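Local coordinates for small archaeal modifier protein 1 (Haloferax volcanii DS2, PDB 4HRO) that serves as a ubiquitin-like modifier joined through its C-terminal glycine to lysines of target proteins, and as a sulfur carrier in molybdenum cofactor biosynthesis, at residues 68-71 / 72-75. Residues are numbered along the deposited sequence; the frame is centred on the assembly and turned at random.
Sequences AAAL and GEAT. With CA (calcium ion), chain D.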
ATOM      1  N   ALA A  68       0.085 -12.665  -1.429  1.00 10.72           N
ATOM      2  CA  ALA A  68       1.306 -11.893  -1.237  1.00 10.91           C
ATOM      3  C   ALA A  68       1.813 -11.376  -2.579  1.00 10.57           C
ATOM      4  O   ALA A  68       1.862 -12.126  -3.555  1.00 11.66           O
ATOM      5  CB  ALA A  68       2.380 -12.747  -0.539  1.00 12.78           C
ATOM      6  N   ALA A  69       2.190 -10.097  -2.616  1.00  9.21           N
ATOM      7  CA  ALA A  69       2.649  -9.431  -3.828  1.00  9.44           C
ATOM      8  C   ALA A  69       3.961  -8.701  -3.592  1.00  9.46           C
ATOM      9  O   ALA A  69       4.124  -8.001  -2.582  1.00 11.01           O
ATOM     10  CB  ALA A  69       1.596  -8.468  -4.317  1.00 10.53           C
ATOM     11  N   ALA A  70       4.884  -8.849  -4.536  1.00  8.72           N
ATOM     12  CA  ALA A  70       6.096  -8.060  -4.587  1.00  8.46           C
ATOM     13  C   ALA A  70       5.771  -6.697  -5.180  1.00  8.00           C
ATOM     14  O   ALA A  70       4.801  -6.537  -5.946  1.00  7.92           O
ATOM     15  CB  ALA A  70       7.155  -8.771  -5.412  1.00  9.52           C
ATOM     16  N   LEU A  71       6.594  -5.709  -4.850  1.00  8.09           N
ATOM     17  CA  LEU A  71       6.290  -4.333  -5.232  1.00  7.90           C
ATOM     18  C   LEU A  71       6.333  -4.119  -6.746  1.00  8.03           C
ATOM     19  O   LEU A  71       5.699  -3.210  -7.260  1.00  8.06           O
ATOM     20  CB  LEU A  71       7.193  -3.325  -4.512  1.00  8.57           C
ATOM     21  CG  LEU A  71       7.023  -3.205  -2.992  1.00  9.41           C
ATOM     22  CD1 LEU A  71       7.773  -1.991  -2.479  1.00 12.62           C
ATOM     23  CD2 LEU A  71       5.586  -3.138  -2.563  1.00 10.26           C
ATOM     24  N   GLY A  72       7.073  -4.943  -7.481  1.00  8.52           N
ATOM     25  CA  GLY A  72       7.110  -4.832  -8.939  1.00  9.51           C
ATOM     26  C   GLY A  72       5.939  -5.437  -9.688  1.00  9.30           C
ATOM     27  O   GLY A  72       5.863  -5.307 -10.914  1.00 10.55           O
ATOM     28  N   GLU A  73       5.025  -6.103  -8.987  1.00  8.89           N
ATOM     29  CA  GLU A  73       3.878  -6.713  -9.658  1.00  9.34           C
ATOM     30  C   GLU A  73       2.899  -5.680 -10.181  1.00  8.37           C
ATOM     31  O   GLU A  73       2.862  -4.544  -9.724  1.00  7.47           O
ATOM     32  CB  GLU A  73       3.175  -7.711  -8.734  1.00 10.08           C
ATOM     33  CG  GLU A  73       4.010  -8.969  -8.491  1.00 11.69           C
ATOM     34  CD  GLU A  73       3.408  -9.932  -7.495  1.00 12.30           C
ATOM     35  OE1 GLU A  73       4.218 -10.561  -6.789  1.00 12.58           O
ATOM     36  OE2 GLU A  73       2.155 -10.083  -7.437  1.00 13.88           O
ATOM     37  N   ALA A  74       2.105  -6.096 -11.158  1.00  8.42           N
ATOM     38  CA  ALA A  74       1.101  -5.246 -11.770  1.00  8.05           C
ATOM     39  C   ALA A  74      -0.066  -4.961 -10.831  1.00  7.89           C
ATOM     40  O   ALA A  74      -0.256  -5.639  -9.828  1.00  8.66           O
ATOM     41  CB  ALA A  74       0.585  -5.903 -13.051  1.00  9.30           C
ATOM     42  N   THR A  75      -0.814  -3.926 -11.176  1.00  7.29           N
ATOM     43  CA  THR A  75      -2.088  -3.640 -10.544  1.00  7.19           C
ATOM     44  C   THR A  75      -3.134  -3.458 -11.628  1.00  7.40           C
ATOM     45  O   THR A  75      -2.812  -3.237 -12.797  1.00  7.74           O
ATOM     46  CB  THR A  75      -2.054  -2.359  -9.675  1.00  6.99           C
ATOM     47  OG1 THR A  75      -1.768  -1.214 -10.487  1.00  7.27           O
ATOM     48  CG2 THR A  75      -1.065  -2.487  -8.546  1.00  7.16           C
TER
HETATM   49 CA    CA D 102      -2.052  -2.222 -14.767  1.00  9.28          CA
HETATM   50  O   HOH W   1       0.739 -11.947  -5.939  1.00 18.81           O
HETATM   51  O   HOH W   2      -2.487  -0.412 -13.121  1.00  9.24           O
HETATM   52  O   HOH W   3       0.092  -2.337 -13.707  1.00  8.88           O
HETATM   53  O   HOH W   4      -4.149  -2.096 -15.821  1.00 13.36           O
HETATM   54  O   HOH W   5      -0.751  -2.747 -16.755  1.00 13.80           O
HETATM   55  O   HOH W   6      -2.208  -4.574 -15.179  1.00 11.67           O
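The carboxylate of Glu73 reaches back alongside the backbone of Ala69 and Ala70, and its OE1 takes the N-H of Ala70 at 2.9 Å in a nearly straight bond (168°). The donor stands well above the carboxylate plane, 72° out of it, so the amide meets the flat of the group. With chi1 at -70°, CG of Glu73 sits next to the residue's own N and the rest of the chain runs out straight, which carries the carboxylate back along the preceding residues. OE2 passes the methyl of Ala69, 3.6 Å from CB, and accepts a bond from a water that also donates to Ala68 O, bridging the carboxylate to the end of strand 67-68. Ala70 to Glu73 form a type I beta turn, closed by Glu73 N to Ala70 O at 3.1 Å, in the loop leading to strand 80-84 of the ubiquitin-like beta-grasp fold. Cutting the Glu73 side chain back to an alanine's methyl would probably leave the Ala70 N-H without its carboxylate acceptor and take away the OE2 end of the water bridge to Ala68 O. Leu71, at a corner of the turn, rests its side chain on Val31 and Leu35 of helix 31-41. Farther on, Thr75 O binds a calcium ion at 2.3 Å; Gly27 O and five waters complete the site, and one of these waters donates to Thr75 OG1.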